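Local atomic coordinates of haloacid dehalogenase domain protein hydrolase (Planctomyces limnophilus, PDB entry 4OVY), a protein that probably acts as a hydrolase, perhaps a phosphatase, of the haloacid dehalogenase superfamily, and binds a calcium ion at its metal site. Residues V232-S235 with D236-E240; L281-A284 with T285-G288; G95-G98 with L99-T103. All coordinates share one frame; numbering follows the deposited sequence.

Contact 1 of 3, residues V232-S235 with D236-E240. With CA (calcium ion), chain J.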
loop_
_atom_site.group_PDB
_atom_site.type_symbol
_atom_site.label_atom_id
_atom_site.label_comp_id
_atom_site.label_asym_id
_atom_site.label_seq_id
_atom_site.Cartn_x
_atom_site.Cartn_y
_atom_site.Cartn_z
ATOM N N VAL A 232 4.569 -6.173 16.412
ATOM C CA VAL A 232 4.490 -5.656 17.761
ATOM C C VAL A 232 3.198 -4.861 17.930
ATOM O O VAL A 232 2.879 -3.985 17.123
ATOM C CB VAL A 232 5.693 -4.760 18.119
ATOM C CG1 VAL A 232 5.660 -4.412 19.601
ATOM C CG2 VAL A 232 7.005 -5.441 17.737
ATOM N N GLY A 233 2.462 -5.186 18.986
ATOM C CA GLY A 233 1.224 -4.496 19.320
ATOM C C GLY A 233 1.154 -4.275 20.815
ATOM O O GLY A 233 2.151 -4.478 21.522
ATOM N N ASN A 234 -0.011 -3.849 21.302
ATOM C CA ASN A 234 -0.205 -3.653 22.742
ATOM C C ASN A 234 -1.623 -3.924 23.249
ATOM O O ASN A 234 -1.841 -3.933 24.454
ATOM C CB ASN A 234 0.162 -2.228 23.142
ATOM C CG ASN A 234 -0.855 -1.217 22.657
ATOM O OD1 ASN A 234 -1.023 -1.028 21.459
ATOM N ND2 ASN A 234 -1.554 -0.576 23.585
ATOM N N SER A 235 -2.585 -4.127 22.355
ATOM C CA SER A 235 -3.974 -4.241 22.786
ATOM C C SER A 235 -4.673 -5.409 22.111
ATOM O O SER A 235 -4.136 -6.046 21.203
ATOM C CB SER A 235 -4.708 -2.935 22.484
ATOM O OG SER A 235 -5.037 -2.851 21.103
ATOM N N ASP A 236 -5.890 -5.686 22.555
ATOM C CA ASP A 236 -6.671 -6.765 21.970
ATOM C C ASP A 236 -7.017 -6.521 20.501
ATOM O O ASP A 236 -7.240 -7.468 19.765
ATOM C CB ASP A 236 -7.927 -7.026 22.798
ATOM C CG ASP A 236 -7.625 -7.732 24.110
ATOM O OD1 ASP A 236 -6.433 -8.032 24.406
ATOM O OD2 ASP A 236 -8.591 -7.993 24.861
ATOM N N GLY A 237 -7.046 -5.256 20.080
ATOM C CA GLY A 237 -7.175 -4.914 18.664
ATOM C C GLY A 237 -6.035 -5.402 17.774
ATOM O O GLY A 237 -6.178 -5.424 16.555
ATOM N N ASP A 238 -4.915 -5.800 18.385
ATOM C CA ASP A 238 -3.760 -6.358 17.677
ATOM C C ASP A 238 -3.731 -7.889 17.621
ATOM O O ASP A 238 -2.806 -8.467 17.038
ATOM C CB ASP A 238 -2.468 -5.868 18.351
ATOM C CG ASP A 238 -2.291 -4.376 18.237
ATOM O OD1 ASP A 238 -2.394 -3.868 17.102
ATOM O OD2 ASP A 238 -2.048 -3.716 19.269
ATOM N N TYR A 239 -4.740 -8.540 18.198
ATOM C CA TYR A 239 -4.747 -10.004 18.337
ATOM C C TYR A 239 -4.595 -10.707 16.991
ATOM O O TYR A 239 -3.743 -11.569 16.841
ATOM C CB TYR A 239 -6.034 -10.487 19.029
ATOM C CG TYR A 239 -6.000 -11.927 19.516
ATOM C CD1 TYR A 239 -6.059 -12.990 18.620
ATOM C CD2 TYR A 239 -5.947 -12.226 20.875
ATOM C CE1 TYR A 239 -6.039 -14.306 19.056
ATOM C CE2 TYR A 239 -5.935 -13.542 21.322
ATOM C CZ TYR A 239 -5.974 -14.577 20.404
ATOM O OH TYR A 239 -5.960 -15.891 20.819
ATOM N N GLU A 240 -5.430 -10.345 16.017
ATOM C CA GLU A 240 -5.383 -10.988 14.708
ATOM C C GLU A 240 -4.076 -10.712 13.958
ATOM O O GLU A 240 -3.550 -11.605 13.302
ATOM C CB GLU A 240 -6.598 -10.608 13.857
ATOM C CG GLU A 240 -7.915 -11.199 14.366
ATOM C CD GLU A 240 -8.691 -10.286 15.302
ATOM O OE1 GLU A 240 -8.100 -9.344 15.897
ATOM O OE2 GLU A 240 -9.913 -10.528 15.447
HETATM CA CA CA J . -2.821 -0.006 20.207
HETATM O O HOH W 1 -4.384 -1.929 18.867
HETATM O O HOH W 2 -4.481 0.835 21.155
#
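Asp238 reaches back over the turn and offers one carboxylate oxygen to two successive backbone amides of the loop that leaves the strand. Its OD2 takes the N-H of Asn234 at 2.9 Å, from above the carboxylate plane, and the N-H of Ser235 at 3.2 Å, on the anti side and only 17° out of that plane. Both bonds are nearly straight, and the main chain answers with Asp238 N bonded to Ser235 O at 2.9 Å. With CG beside its own backbone N (chi1 -65°), the carboxylate is laid against Gly233, whose CA is 3.4 Å from Asp238 OD2. This is the tight part: the carboxylate lies where a CB on Gly233 would point. The other oxygen, OD1, forms a salt bridge with Lys216, so the carboxylate is held at both corners.

The side facing the calcium ion is hydrated. Asn234 OD1 binds the metal firmly at 2.4 Å, beside Asp42 and Asp44, and also accepts a hydrogen bond from Thr46. Water 1, 2.8 Å from the calcium ion, lies 2.5 Å from Ser235 OG. Looser are its weak bond to Asp238 OD2 and the weak one from Gly237 N to Ser235 OG; solvent reaches the partly exposed Asp236, Gly237 and Tyr239. Strand 230-233 ends here in the parallel core of the HAD-type fold, between strands 38-41 and 253-260, and the turn delivers the chain into helix 239-246, where Tyr239 packs on helix 279-287.

Contact 2 of 3, residues L281-A284 with T285-G288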
loop_
_atom_site.group_PDB
_atom_site.type_symbol
_atom_site.label_atom_id
_atom_site.label_comp_id
_atom_site.label_asym_id
_atom_site.label_seq_id
_atom_site.Cartn_x
_atom_site.Cartn_y
_atom_site.Cartn_z
ATOM N N LEU A 281 -3.330 -10.750 26.304
ATOM C CA LEU A 281 -2.438 -10.970 27.447
ATOM C C LEU A 281 -2.624 -12.373 28.031
ATOM O O LEU A 281 -1.657 -13.095 28.283
ATOM C CB LEU A 281 -2.690 -9.896 28.510
ATOM C CG LEU A 281 -1.777 -9.839 29.734
ATOM C CD1 LEU A 281 -0.317 -9.751 29.321
ATOM C CD2 LEU A 281 -2.167 -8.656 30.607
ATOM N N THR A 282 -3.877 -12.764 28.221
ATOM C CA THR A 282 -4.188 -14.104 28.700
ATOM C C THR A 282 -3.634 -15.198 27.776
ATOM O O THR A 282 -3.150 -16.212 28.259
ATOM C CB THR A 282 -5.705 -14.252 28.884
ATOM O OG1 THR A 282 -6.126 -13.336 29.902
ATOM C CG2 THR A 282 -6.102 -15.679 29.285
ATOM N N ASP A 283 -3.686 -14.976 26.461
ATOM C CA ASP A 283 -3.243 -15.977 25.487
ATOM C C ASP A 283 -1.757 -15.894 25.127
ATOM O O ASP A 283 -1.255 -16.754 24.397
ATOM C CB ASP A 283 -4.075 -15.886 24.207
ATOM C CG ASP A 283 -5.419 -16.582 24.326
ATOM O OD1 ASP A 283 -5.729 -17.148 25.397
ATOM O OD2 ASP A 283 -6.165 -16.565 23.330
ATOM N N ALA A 284 -1.051 -14.892 25.643
ATOM C CA ALA A 284 0.338 -14.653 25.232
ATOM C C ALA A 284 1.224 -15.896 25.371
ATOM O O ALA A 284 1.918 -16.273 24.431
ATOM C CB ALA A 284 0.939 -13.496 26.016
ATOM N N THR A 285 1.203 -16.524 26.542
ATOM C CA THR A 285 2.038 -17.696 26.790
ATOM C C THR A 285 1.730 -18.814 25.798
ATOM O O THR A 285 2.641 -19.356 25.180
ATOM C CB THR A 285 1.889 -18.203 28.236
ATOM O OG1 THR A 285 2.350 -17.191 29.134
ATOM C CG2 THR A 285 2.706 -19.470 28.462
ATOM N N SER A 286 0.451 -19.137 25.624
ATOM C CA SER A 286 0.065 -20.210 24.711
ATOM C C SER A 286 0.438 -19.901 23.260
ATOM O O SER A 286 0.734 -20.815 22.497
ATOM C CB SER A 286 -1.433 -20.515 24.812
ATOM O OG SER A 286 -2.207 -19.393 24.420
ATOM N N LYS A 287 0.423 -18.621 22.889
ATOM C CA LYS A 287 0.772 -18.192 21.524
ATOM C C LYS A 287 2.283 -18.020 21.306
ATOM O O LYS A 287 2.740 -17.946 20.163
ATOM C CB LYS A 287 0.071 -16.867 21.192
ATOM C CG LYS A 287 -1.449 -16.946 21.141
ATOM C CD LYS A 287 -1.931 -17.755 19.950
ATOM C CE LYS A 287 -3.380 -17.434 19.610
ATOM N NZ LYS A 287 -3.816 -18.165 18.396
ATOM N N GLY A 288 3.053 -17.948 22.387
ATOM C CA GLY A 288 4.481 -17.639 22.295
ATOM C C GLY A 288 4.752 -16.150 22.117
ATOM O O GLY A 288 5.853 -15.745 21.733
HETATM O O HOH W 3 -0.229 -15.465 28.875
HETATM O O HOH W 4 -1.640 -18.350 27.488
#
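A Schellman motif closes helix 279-287, with Gly288 as its positive-phi residue (phi 79°). Gly288 N folds back into the last turn, meeting Ala284 O at 2.9 Å in a weak, bent bond and Thr285 O at 3.2 Å. One residue before Ala284, Asp283 O is gripped twice. Lys287 N approaches nearly along the C=O axis at 2.9 Å, while Ser286 OG comes in from the flank at 2.8 Å, tilted 27° from the carbonyl plane. The serine hydroxyl gets there because chi1 of 63° tucks it between its own backbone N and carbonyl carbon. Lys287 CG lies against the same carbonyl, 3.3 Å from Asp283 O, before the chain bends at chi2 and carries NZ off to a salt bridge with Glu243.

The helix is kinked where the amides of Thr285 and Ser286 lack bonds to the turn before, and water fills in. Water 3 links Leu281 O to Thr285 N, and water 4 bridges Thr282 O and Ser286 N, 2.9 Å from the latter. The helix lies near the surface, with Asp283 and Lys287 turned to helix 239-246 and Ala284 against Trp289, just ahead of strand 290-293.

Contact 3 of 3, residues G95-G98 with L99-T103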
loop_
_atom_site.group_PDB
_atom_site.type_symbol
_atom_site.label_atom_id
_atom_site.label_comp_id
_atom_site.label_asym_id
_atom_site.label_seq_id
_atom_site.Cartn_x
_atom_site.Cartn_y
_atom_site.Cartn_z
ATOM N N GLY A 95 -14.171 3.642 19.337
ATOM C CA GLY A 95 -13.284 2.689 18.666
ATOM C C GLY A 95 -12.704 3.269 17.385
ATOM O O GLY A 95 -12.889 4.452 17.084
ATOM N N ALA A 96 -12.013 2.428 16.624
ATOM C CA ALA A 96 -11.404 2.844 15.363
ATOM C C ALA A 96 -12.443 3.341 14.363
ATOM O O ALA A 96 -12.247 4.361 13.697
ATOM C CB ALA A 96 -10.610 1.693 14.759
ATOM N N LYS A 97 -13.554 2.621 14.256
ATOM C CA LYS A 97 -14.591 2.998 13.294
ATOM C C LYS A 97 -15.155 4.376 13.627
ATOM O O LYS A 97 -15.204 5.242 12.765
ATOM C CB LYS A 97 -15.704 1.955 13.260
ATOM C CG LYS A 97 -16.699 2.150 12.129
ATOM C CD LYS A 97 -17.634 0.953 12.038
ATOM C CE LYS A 97 -18.358 0.879 10.707
ATOM N NZ LYS A 97 -19.545 1.765 10.704
ATOM N N GLY A 98 -15.558 4.574 14.882
ATOM C CA GLY A 98 -16.141 5.847 15.325
ATOM C C GLY A 98 -15.189 7.026 15.181
ATOM O O GLY A 98 -15.587 8.126 14.798
ATOM N N LEU A 99 -13.924 6.799 15.498
ATOM C CA LEU A 99 -12.899 7.828 15.350
ATOM C C LEU A 99 -12.718 8.279 13.891
ATOM O O LEU A 99 -12.643 9.478 13.604
ATOM C CB LEU A 99 -11.576 7.309 15.924
ATOM C CG LEU A 99 -10.334 8.180 15.747
ATOM C CD1 LEU A 99 -10.520 9.517 16.444
ATOM C CD2 LEU A 99 -9.111 7.443 16.287
ATOM N N THR A 100 -12.656 7.326 12.965
ATOM C CA THR A 100 -12.530 7.678 11.561
ATOM C C THR A 100 -13.842 8.288 11.029
ATOM O O THR A 100 -13.793 9.233 10.253
ATOM C CB THR A 100 -12.001 6.500 10.710
ATOM O OG1 THR A 100 -10.603 6.335 10.977
ATOM C CG2 THR A 100 -12.152 6.755 9.217
ATOM N N GLU A 101 -14.998 7.794 11.477
ATOM C CA GLU A 101 -16.272 8.423 11.102
ATOM C C GLU A 101 -16.374 9.878 11.577
ATOM O O GLU A 101 -16.886 10.734 10.856
ATOM C CB GLU A 101 -17.466 7.618 11.624
ATOM C CG GLU A 101 -17.664 6.309 10.880
ATOM C CD GLU A 101 -18.761 5.438 11.464
ATOM O OE1 GLU A 101 -18.979 5.457 12.692
ATOM O OE2 GLU A 101 -19.394 4.712 10.683
ATOM N N LEU A 102 -15.895 10.149 12.790
ATOM C CA LEU A 102 -15.916 11.501 13.334
ATOM C C LEU A 102 -15.003 12.414 12.510
ATOM O O LEU A 102 -15.373 13.545 12.180
ATOM C CB LEU A 102 -15.497 11.489 14.806
ATOM C CG LEU A 102 -15.383 12.822 15.539
ATOM C CD1 LEU A 102 -16.701 13.576 15.486
ATOM C CD2 LEU A 102 -14.951 12.602 16.981
ATOM N N THR A 103 -13.820 11.910 12.165
ATOM C CA THR A 103 -12.879 12.668 11.353
ATOM C C THR A 103 -13.425 12.861 9.932
ATOM O O THR A 103 -13.306 13.944 9.355
ATOM C CB THR A 103 -11.505 11.963 11.318
ATOM O OG1 THR A 103 -11.056 11.726 12.660
ATOM C CG2 THR A 103 -10.488 12.808 10.588
HETATM O O HOH W 5 -9.790 5.558 13.273
#
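Glu101 meets Lys97 one turn back in the first turns of helix 95-106: Lys97 NZ comes to Glu101 OE2 at 3.0 Å, a salt bridge made from above the carboxylate plane. The lysine runs extended from CG, anti to its backbone N, until a bend at chi4 (-82°) turns NZ onto the acid. Glu101 CG meanwhile rests 3.3 Å from Lys97 O, which also accepts the Glu101 backbone N-H. Replacing Glu101 by an alanine would probably leave Lys97 NZ without this charged mate and free its chain to swing.

Gly98 and Leu99 are the other two residues most covered by the contact. Glu101 OE1 lies 3.9 Å from Gly98 CA, and Gly98 O takes Leu102 N at 2.9 Å. Leu99 N bonds to Gly95 O, and Leu99 CB lies 3.4 Å from Gly95 O. Farther on, Leu99 O is shared by Thr103 N and Thr103 OG1, the hydroxyl at 2.9 Å, from opposite faces of its plane. Water 5 bridges Ala96 O and Thr100 OG1. Leu99 and Leu102 turn to helix 55-67, whereas Lys97, Thr100 and Glu101 pack on Leu207 at the start of strand 207-209.

From the N terminus the chain first meets contact 3, in helix 95-106, then contact 1 at the turn from strand 230-233 into helix 239-246, and last contact 2 at the end of helix 279-287. Each is local, formed within one continuous run of chain, so they follow in series and none nests in or crosses another. Contacts 1 and 2 touch: Tyr239 OH probably hydrogen-bonds to Asp283 OD2 at 2.6 Å, tying helix 239-246 to helix 279-287 beside the central sheet. Contact 3 stands apart, its nearest atoms about 8 Å from contact 1 and about 18 Å from contact 2, and joins helix 55-67 to strand 207-209.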